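Local coordinates for protein shikimate kinase (Aquifex aeolicus, PDB 2PT5) that probably phosphorylates the 3-hydroxyl group of shikimate at the expense of ATP, with magnesium, in the pathway to chorismate and the aromatic amino acids, at residues E33-R38 / R56-E61; P27-D32 / S67-V72. One frame throughout, in Å; residues are numbered along the deposited sequence.

Contact 1. Residues E33-R38 / R56-E61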
ATOM      1  N   GLU A  33      -8.282  -5.923  -0.673  1.00 33.34           N
ATOM      2  CA  GLU A  33      -9.570  -6.332  -0.108  1.00 35.72           C
ATOM      3  C   GLU A  33     -10.672  -6.211  -1.167  1.00 37.80           C
ATOM      4  O   GLU A  33     -11.587  -7.032  -1.217  1.00 40.48           O
ATOM      5  CB  GLU A  33      -9.904  -5.485   1.131  1.00 36.30           C
ATOM      6  CG  GLU A  33     -11.112  -4.580   0.989  1.00 51.71           C
ATOM      7  CD  GLU A  33     -11.095  -3.408   1.963  1.00 54.40           C
ATOM      8  OE1 GLU A  33     -10.814  -3.630   3.166  1.00 46.26           O
ATOM      9  OE2 GLU A  33     -11.371  -2.265   1.516  1.00 54.75           O
ATOM     10  N   GLU A  34     -10.577  -5.198  -2.025  1.00 35.15           N
ATOM     11  CA  GLU A  34     -11.579  -5.016  -3.074  1.00 34.10           C
ATOM     12  C   GLU A  34     -11.389  -6.063  -4.169  1.00 36.77           C
ATOM     13  O   GLU A  34     -12.356  -6.585  -4.721  1.00 36.26           O
ATOM     14  CB  GLU A  34     -11.477  -3.609  -3.672  1.00 32.24           C
ATOM     15  CG  GLU A  34     -11.840  -2.520  -2.683  1.00 34.40           C
ATOM     16  CD  GLU A  34     -13.164  -2.799  -1.993  1.00 39.01           C
ATOM     17  OE1 GLU A  34     -14.186  -2.930  -2.691  1.00 38.12           O
ATOM     18  OE2 GLU A  34     -13.185  -2.896  -0.750  1.00 44.89           O
ATOM     19  N   VAL A  35     -10.135  -6.377  -4.475  1.00 36.53           N
ATOM     20  CA  VAL A  35      -9.842  -7.370  -5.498  1.00 42.12           C
ATOM     21  C   VAL A  35     -10.443  -8.713  -5.101  1.00 44.18           C
ATOM     22  O   VAL A  35     -11.082  -9.381  -5.911  1.00 43.52           O
ATOM     23  CB  VAL A  35      -8.325  -7.537  -5.696  1.00 42.30           C
ATOM     24  CG1 VAL A  35      -8.044  -8.769  -6.560  1.00 44.89           C
ATOM     25  CG2 VAL A  35      -7.751  -6.278  -6.347  1.00 38.84           C
ATOM     26  N   GLN A  36     -10.237  -9.096  -3.845  1.00 46.76           N
ATOM     27  CA  GLN A  36     -10.762 -10.352  -3.338  1.00 48.61           C
ATOM     28  C   GLN A  36     -12.286 -10.365  -3.351  1.00 48.87           C
ATOM     29  O   GLN A  36     -12.889 -11.301  -3.869  1.00 46.89           O
ATOM     30  CB  GLN A  36     -10.240 -10.607  -1.925  1.00 49.82           C
ATOM     31  CG  GLN A  36      -8.753 -10.919  -1.895  1.00 60.49           C
ATOM     32  CD  GLN A  36      -8.206 -11.103  -0.491  1.00 61.55           C
ATOM     33  OE1 GLN A  36      -8.107 -10.150   0.283  1.00 60.72           O
ATOM     34  NE2 GLN A  36      -7.846 -12.338  -0.156  1.00 65.40           N
ATOM     35  N   LYS A  37     -12.905  -9.326  -2.792  1.00 45.29           N
ATOM     36  CA  LYS A  37     -14.361  -9.247  -2.759  1.00 46.45           C
ATOM     37  C   LYS A  37     -14.968  -9.308  -4.163  1.00 49.33           C
ATOM     38  O   LYS A  37     -16.019  -9.923  -4.364  1.00 49.65           O
ATOM     39  CB  LYS A  37     -14.806  -7.977  -2.033  1.00 47.12           C
ATOM     40  CG  LYS A  37     -14.327  -7.915  -0.584  1.00 49.79           C
ATOM     41  CD  LYS A  37     -15.048  -6.841   0.236  1.00 50.94           C
ATOM     42  CE  LYS A  37     -14.882  -5.446  -0.347  1.00 51.72           C
ATOM     43  NZ  LYS A  37     -15.594  -4.425   0.472  1.00 53.58           N
ATOM     44  N   ARG A  38     -14.304  -8.692  -5.137  1.00 51.05           N
ATOM     45  CA  ARG A  38     -14.799  -8.719  -6.511  1.00 53.01           C
ATOM     46  C   ARG A  38     -14.716 -10.118  -7.127  1.00 59.10           C
ATOM     47  O   ARG A  38     -15.674 -10.586  -7.743  1.00 61.15           O
ATOM     48  CB  ARG A  38     -14.023  -7.745  -7.397  1.00 47.19           C
ATOM     49  CG  ARG A  38     -14.429  -7.831  -8.861  1.00 49.62           C
ATOM     50  CD  ARG A  38     -13.723  -6.807  -9.724  1.00 47.65           C
ATOM     51  NE  ARG A  38     -14.012  -5.440  -9.303  1.00 48.80           N
ATOM     52  CZ  ARG A  38     -13.585  -4.357  -9.949  1.00 53.60           C
ATOM     53  NH1 ARG A  38     -12.852  -4.492 -11.049  1.00 50.76           N
ATOM     54  NH2 ARG A  38     -13.883  -3.142  -9.496  1.00 46.89           N
ATOM     55  N   ARG A  56      -2.123  -9.270 -11.183  1.00 51.60           N
ATOM     56  CA  ARG A  56      -1.360  -8.033 -11.269  1.00 54.53           C
ATOM     57  C   ARG A  56      -2.092  -7.016 -12.133  1.00 57.57           C
ATOM     58  O   ARG A  56      -1.977  -5.808 -11.919  1.00 59.68           O
ATOM     59  CB  ARG A  56       0.022  -8.297 -11.864  1.00 60.03           C
ATOM     60  CG  ARG A  56       1.019  -8.953 -10.917  1.00 66.88           C
ATOM     61  CD  ARG A  56       2.329  -9.245 -11.646  1.00 75.78           C
ATOM     62  NE  ARG A  56       3.438  -9.514 -10.735  1.00 83.51           N
ATOM     63  CZ  ARG A  56       4.674  -9.809 -11.129  1.00 85.72           C
ATOM     64  NH1 ARG A  56       4.960  -9.876 -12.422  1.00 88.28           N
ATOM     65  NH2 ARG A  56       5.625 -10.027 -10.232  1.00 87.80           N
ATOM     66  N   LYS A  57      -2.839  -7.502 -13.120  1.00 57.49           N
ATOM     67  CA  LYS A  57      -3.579  -6.608 -13.999  1.00 56.36           C
ATOM     68  C   LYS A  57      -4.906  -6.251 -13.347  1.00 52.60           C
ATOM     69  O   LYS A  57      -5.419  -5.151 -13.521  1.00 53.98           O
ATOM     70  CB  LYS A  57      -3.807  -7.270 -15.366  1.00 59.41           C
ATOM     71  CG  LYS A  57      -4.378  -6.329 -16.427  1.00 64.82           C
ATOM     72  CD  LYS A  57      -4.280  -6.921 -17.836  1.00 68.79           C
ATOM     73  CE  LYS A  57      -2.861  -6.859 -18.394  1.00 68.72           C
ATOM     74  NZ  LYS A  57      -2.421  -5.466 -18.689  1.00 70.83           N
ATOM     75  N   LEU A  58      -5.446  -7.184 -12.572  1.00 51.26           N
ATOM     76  CA  LEU A  58      -6.712  -6.976 -11.885  1.00 48.19           C
ATOM     77  C   LEU A  58      -6.606  -5.867 -10.831  1.00 49.22           C
ATOM     78  O   LEU A  58      -7.450  -4.963 -10.774  1.00 46.19           O
ATOM     79  CB  LEU A  58      -7.154  -8.274 -11.205  1.00 54.54           C
ATOM     80  CG  LEU A  58      -8.651  -8.540 -11.016  1.00 58.34           C
ATOM     81  CD1 LEU A  58      -8.816  -9.647  -9.988  1.00 59.73           C
ATOM     82  CD2 LEU A  58      -9.378  -7.286 -10.558  1.00 61.46           C
ATOM     83  N   GLU A  59      -5.574  -5.932  -9.992  1.00 47.13           N
ATOM     84  CA  GLU A  59      -5.421  -4.934  -8.945  1.00 47.97           C
ATOM     85  C   GLU A  59      -5.189  -3.544  -9.540  1.00 47.48           C
ATOM     86  O   GLU A  59      -5.590  -2.535  -8.957  1.00 39.98           O
ATOM     87  CB  GLU A  59      -4.291  -5.324  -7.976  1.00 47.89           C
ATOM     88  CG  GLU A  59      -2.887  -5.296  -8.551  1.00 54.91           C
ATOM     89  CD  GLU A  59      -1.846  -5.828  -7.570  1.00 61.13           C
ATOM     90  OE1 GLU A  59      -0.640  -5.773  -7.900  1.00 63.11           O
ATOM     91  OE2 GLU A  59      -2.229  -6.303  -6.474  1.00 55.17           O
ATOM     92  N   PHE A  60      -4.560  -3.481 -10.709  1.00 47.23           N
ATOM     93  CA  PHE A  60      -4.346  -2.178 -11.318  1.00 47.43           C
ATOM     94  C   PHE A  60      -5.699  -1.665 -11.821  1.00 47.88           C
ATOM     95  O   PHE A  60      -6.013  -0.481 -11.694  1.00 46.17           O
ATOM     96  CB  PHE A  60      -3.341  -2.264 -12.465  1.00 47.90           C
ATOM     97  CG  PHE A  60      -2.816  -0.927 -12.907  1.00 45.66           C
ATOM     98  CD1 PHE A  60      -3.168   0.237 -12.226  1.00 44.71           C
ATOM     99  CD2 PHE A  60      -1.973  -0.828 -14.004  1.00 50.05           C
ATOM    100  CE1 PHE A  60      -2.694   1.475 -12.631  1.00 37.52           C
ATOM    101  CE2 PHE A  60      -1.491   0.411 -14.417  1.00 48.05           C
ATOM    102  CZ  PHE A  60      -1.856   1.563 -13.727  1.00 46.59           C
ATOM    103  N   GLU A  61      -6.505  -2.566 -12.375  1.00 48.58           N
ATOM    104  CA  GLU A  61      -7.833  -2.201 -12.861  1.00 50.05           C
ATOM    105  C   GLU A  61      -8.651  -1.674 -11.692  1.00 47.01           C
ATOM    106  O   GLU A  61      -9.317  -0.638 -11.793  1.00 43.85           O
ATOM    107  CB  GLU A  61      -8.552  -3.417 -13.453  1.00 59.77           C
ATOM    108  CG  GLU A  61     -10.048  -3.183 -13.683  1.00 74.07           C
ATOM    109  CD  GLU A  61     -10.816  -4.450 -14.041  1.00 81.90           C
ATOM    110  OE1 GLU A  61     -12.063  -4.384 -14.101  1.00 83.86           O
ATOM    111  OE2 GLU A  61     -10.179  -5.504 -14.262  1.00 86.81           O
TER
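Val35 and Leu58 meet methyl to methyl where helices 31-39 and 52-66 cross steeply, their N-to-C directions 108° apart and their local axes 9.6 Å apart at closest approach. The two side chains run past each other in opposite senses, and Val35 CG1 rests 3.6 Å from Leu58 CD1. The other branch of the valine, CG2, presses against the partner helix itself, 3.7 Å from Glu59 CA and nearly as close to Glu59 CB. A short, branched valine suits this place: it can face two neighbours at once where the backbones come near, Val35 CA lying 6.1 Å from Glu59 CA. Leu58, one carbon longer, reaches toward helix 31-39. Glu59 meets the valine with CA and CB, while its CG lies in the crowded position between backbone N and carbonyl carbon (chi1 68°), and the extended chain beyond it ends near Asp32.

At the exposed border the chemistry changes. Arg38 and Glu61 form a salt bridge, NH1 to OE1 3.2 Å. OE1 comes to the edge of the guanidinium, near its plane, but the carboxylate plane is turned 61° from that of the guanidinium, so the groups do not pair flat. Both residues are long enough to meet across the crossing, Arg38 CD passing 4.5 Å from Leu58 CD2. Arg38 NH2 also has a long, weak ion pair with Asp65 on the same helix as Glu61. The crossing thus joins two helices of what corresponds to the substrate-binding region of shikimate kinases: apolar contacts inside hold them close, while the exposed charge pair, partly open to solvent and imperfectly aligned, probably adds only modest strength.

Contact 2. Residues P27-D32 / S67-V72; sequences PFYDVD and SEKENV
Pro27 O is gripped by the start of the neighbouring strand: it takes part in a backbone hydrogen bond with Val73, and Val72 adds a CA-H...O contact, CA to O 3.4 Å with 133° at the hydrogen. Proline has no N-H to give, so its carbonyl oxygen is the atom that can serve strand pairing here. The contact lies at the edge of the parallel sheet of a P-loop kinase, where strand 28-30 is outermost and pairs with strand 72-75 after a beta-alpha-beta crossover through the helices between them. Val72 CG2 also comes within 3.2 Å of Pro27 O, and the ring carbon Pro27 CD lies 3.5 Å from Asn71 O.

CG2 of Val72, anti to its own backbone N, also meets Tyr29, two residues beyond Pro27 on the edge strand, at the ring edge and in plane, 3.6 Å from Tyr29 CD2. Tyrosine suits the place because its broad ring touches the buried valine with one carbon and the aliphatic part of a lysine with the next. Lys69 crosses the tyrosine side chain at about a right angle and lays CE 3.5 Å from Tyr29 CE2. An alanine in place of Tyr29 would probably leave Val72 CG2 and Lys69 CE without their aromatic neighbour and set the lysine chain freer to turn.

Around this patch, Asn71 OD1 bonds to Met1 N, and Asp30, as N-cap of helix 31-39, accepts from Glu33 N through OD2 while OD1 bonds to Ser75 OG. The lysine chain is extended as far as CE and then bends (chi4 -68°), leaving NZ 4.0 Å from Tyr29 OH.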
ATOM      1  N   PRO A  27     -14.166   8.371   2.292  1.00 34.96           N
ATOM      2  CA  PRO A  27     -14.111   6.905   2.358  1.00 35.79           C
ATOM      3  C   PRO A  27     -12.723   6.282   2.186  1.00 37.74           C
ATOM      4  O   PRO A  27     -11.838   6.840   1.527  1.00 36.81           O
ATOM      5  CB  PRO A  27     -15.075   6.473   1.257  1.00 35.17           C
ATOM      6  CG  PRO A  27     -14.935   7.565   0.241  1.00 39.14           C
ATOM      7  CD  PRO A  27     -14.877   8.824   1.082  1.00 33.85           C
ATOM      8  N   PHE A  28     -12.545   5.119   2.798  1.00 34.46           N
ATOM      9  CA  PHE A  28     -11.293   4.397   2.697  1.00 32.50           C
ATOM     10  C   PHE A  28     -11.515   3.101   1.938  1.00 32.69           C
ATOM     11  O   PHE A  28     -12.549   2.440   2.084  1.00 32.81           O
ATOM     12  CB  PHE A  28     -10.734   4.067   4.079  1.00 32.12           C
ATOM     13  CG  PHE A  28      -9.632   3.049   4.045  1.00 32.62           C
ATOM     14  CD1 PHE A  28      -8.394   3.361   3.489  1.00 28.04           C
ATOM     15  CD2 PHE A  28      -9.857   1.755   4.501  1.00 31.18           C
ATOM     16  CE1 PHE A  28      -7.397   2.390   3.382  1.00 31.78           C
ATOM     17  CE2 PHE A  28      -8.864   0.774   4.400  1.00 34.41           C
ATOM     18  CZ  PHE A  28      -7.637   1.091   3.840  1.00 31.41           C
ATOM     19  N   TYR A  29     -10.538   2.737   1.126  1.00 31.45           N
ATOM     20  CA  TYR A  29     -10.608   1.506   0.355  1.00 34.59           C
ATOM     21  C   TYR A  29      -9.217   0.901   0.262  1.00 34.39           C
ATOM     22  O   TYR A  29      -8.219   1.617   0.140  1.00 30.76           O
ATOM     23  CB  TYR A  29     -11.140   1.779  -1.055  1.00 36.05           C
ATOM     24  CG  TYR A  29     -12.624   2.003  -1.113  1.00 35.72           C
ATOM     25  CD1 TYR A  29     -13.505   0.931  -1.026  1.00 39.49           C
ATOM     26  CD2 TYR A  29     -13.156   3.290  -1.208  1.00 41.04           C
ATOM     27  CE1 TYR A  29     -14.878   1.128  -1.023  1.00 45.64           C
ATOM     28  CE2 TYR A  29     -14.538   3.501  -1.206  1.00 44.08           C
ATOM     29  CZ  TYR A  29     -15.388   2.412  -1.111  1.00 45.39           C
ATOM     30  OH  TYR A  29     -16.749   2.591  -1.082  1.00 52.02           O
ATOM     31  N   ASP A  30      -9.170  -0.423   0.336  1.00 35.14           N
ATOM     32  CA  ASP A  30      -7.927  -1.164   0.228  1.00 35.25           C
ATOM     33  C   ASP A  30      -8.042  -2.008  -1.031  1.00 31.92           C
ATOM     34  O   ASP A  30      -8.958  -2.815  -1.154  1.00 35.93           O
ATOM     35  CB  ASP A  30      -7.730  -2.078   1.430  1.00 36.83           C
ATOM     36  CG  ASP A  30      -6.552  -3.012   1.244  1.00 36.84           C
ATOM     37  OD1 ASP A  30      -5.405  -2.527   1.224  1.00 40.90           O
ATOM     38  OD2 ASP A  30      -6.779  -4.227   1.095  1.00 37.59           O
ATOM     39  N   VAL A  31      -7.115  -1.826  -1.963  1.00 31.26           N
ATOM     40  CA  VAL A  31      -7.162  -2.563  -3.226  1.00 31.74           C
ATOM     41  C   VAL A  31      -7.275  -4.076  -3.070  1.00 34.90           C
ATOM     42  O   VAL A  31      -8.205  -4.680  -3.595  1.00 36.17           O
ATOM     43  CB  VAL A  31      -5.929  -2.255  -4.094  1.00 31.59           C
ATOM     44  CG1 VAL A  31      -5.968  -3.099  -5.375  1.00 20.38           C
ATOM     45  CG2 VAL A  31      -5.887  -0.755  -4.412  1.00 29.79           C
ATOM     46  N   ASP A  32      -6.336  -4.692  -2.354  1.00 34.51           N
ATOM     47  CA  ASP A  32      -6.377  -6.139  -2.180  1.00 36.13           C
ATOM     48  C   ASP A  32      -7.718  -6.631  -1.651  1.00 36.53           C
ATOM     49  O   ASP A  32      -8.239  -7.647  -2.127  1.00 38.34           O
ATOM     50  CB  ASP A  32      -5.247  -6.596  -1.257  1.00 38.94           C
ATOM     51  CG  ASP A  32      -3.899  -6.681  -1.976  1.00 44.36           C
ATOM     52  OD1 ASP A  32      -2.883  -6.935  -1.294  1.00 46.88           O
ATOM     53  OD2 ASP A  32      -3.855  -6.505  -3.216  1.00 44.16           O
ATOM     54  N   SER A  67     -10.212   4.999  -8.224  1.00 39.50           N
ATOM     55  CA  SER A  67      -9.743   6.362  -8.461  1.00 41.74           C
ATOM     56  C   SER A  67     -10.731   7.244  -9.220  1.00 42.90           C
ATOM     57  O   SER A  67     -10.421   8.394  -9.530  1.00 40.24           O
ATOM     58  CB  SER A  67      -8.413   6.334  -9.211  1.00 41.39           C
ATOM     59  OG  SER A  67      -7.427   5.664  -8.448  1.00 44.96           O
ATOM     60  N   GLU A  68     -11.902   6.708  -9.546  1.00 43.28           N
ATOM     61  CA  GLU A  68     -12.903   7.519 -10.226  1.00 48.42           C
ATOM     62  C   GLU A  68     -13.456   8.478  -9.179  1.00 47.38           C
ATOM     63  O   GLU A  68     -13.858   9.599  -9.496  1.00 47.25           O
ATOM     64  CB  GLU A  68     -14.018   6.648 -10.813  1.00 48.90           C
ATOM     65  CG  GLU A  68     -13.601   5.938 -12.096  1.00 57.51           C
ATOM     66  CD  GLU A  68     -13.221   6.911 -13.206  1.00 61.48           C
ATOM     67  OE1 GLU A  68     -14.133   7.556 -13.764  1.00 65.40           O
ATOM     68  OE2 GLU A  68     -12.014   7.039 -13.516  1.00 60.97           O
ATOM     69  N   LYS A  69     -13.442   8.035  -7.923  1.00 43.86           N
ATOM     70  CA  LYS A  69     -13.910   8.859  -6.813  1.00 44.12           C
ATOM     71  C   LYS A  69     -12.915  10.004  -6.664  1.00 43.93           C
ATOM     72  O   LYS A  69     -11.710   9.792  -6.770  1.00 41.21           O
ATOM     73  CB  LYS A  69     -13.938   8.049  -5.513  1.00 45.20           C
ATOM     74  CG  LYS A  69     -14.747   6.758  -5.580  1.00 43.07           C
ATOM     75  CD  LYS A  69     -14.484   5.892  -4.349  1.00 43.35           C
ATOM     76  CE  LYS A  69     -15.010   4.471  -4.527  1.00 41.50           C
ATOM     77  NZ  LYS A  69     -16.500   4.434  -4.574  1.00 45.92           N
ATOM     78  N   GLU A  70     -13.408  11.213  -6.425  1.00 45.23           N
ATOM     79  CA  GLU A  70     -12.514  12.357  -6.262  1.00 48.78           C
ATOM     80  C   GLU A  70     -11.965  12.475  -4.841  1.00 45.94           C
ATOM     81  O   GLU A  70     -10.869  12.981  -4.633  1.00 45.36           O
ATOM     82  CB  GLU A  70     -13.227  13.654  -6.647  1.00 54.30           C
ATOM     83  CG  GLU A  70     -13.305  13.896  -8.141  1.00 61.36           C
ATOM     84  CD  GLU A  70     -14.100  15.136  -8.480  1.00 66.01           C
ATOM     85  OE1 GLU A  70     -14.121  16.071  -7.650  1.00 69.83           O
ATOM     86  OE2 GLU A  70     -14.693  15.179  -9.580  1.00 69.52           O
ATOM     87  N   ASN A  71     -12.728  12.002  -3.864  1.00 43.70           N
ATOM     88  CA  ASN A  71     -12.302  12.068  -2.475  1.00 41.62           C
ATOM     89  C   ASN A  71     -12.266  10.656  -1.917  1.00 43.47           C
ATOM     90  O   ASN A  71     -13.308  10.010  -1.759  1.00 44.65           O
ATOM     91  CB  ASN A  71     -13.277  12.935  -1.689  1.00 44.48           C
ATOM     92  CG  ASN A  71     -13.432  14.311  -2.296  1.00 43.12           C
ATOM     93  OD1 ASN A  71     -12.521  15.136  -2.228  1.00 47.95           O
ATOM     94  ND2 ASN A  71     -14.583  14.562  -2.913  1.00 44.16           N
ATOM     95  N   VAL A  72     -11.065  10.175  -1.611  1.00 38.82           N
ATOM     96  CA  VAL A  72     -10.920   8.816  -1.114  1.00 35.59           C
ATOM     97  C   VAL A  72      -9.478   8.535  -0.701  1.00 33.26           C
ATOM     98  O   VAL A  72      -8.538   9.161  -1.209  1.00 35.38           O
ATOM     99  CB  VAL A  72     -11.323   7.809  -2.227  1.00 33.43           C
ATOM    100  CG1 VAL A  72     -10.287   7.851  -3.352  1.00 30.54           C
ATOM    101  CG2 VAL A  72     -11.476   6.400  -1.661  1.00 32.53           C
TER

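Overall arrangement
The two contacts lie with their centres about 13 Å apart and share helix 31-39, which starts in 27-32 and supplies 33-38. Along the chain contact 2 brackets contact 1: 27-32, 33-38, 56-61, then 67-72. Contact 2 ties the edge of the parallel sheet to the loop after helix 52-66, whereas contact 1 joins the first and last of the three helices of the crossover between strands 28-30 and 72-75. They touch directly, as Val31 CG1 packs on Glu59 O and Glu34 OE2 on Tyr29 CD1. Asp32 and Arg56, predicted to bind substrate, lie on the two helices that contact 1 joins, Asp32 only two residues after the edge strand of contact 2.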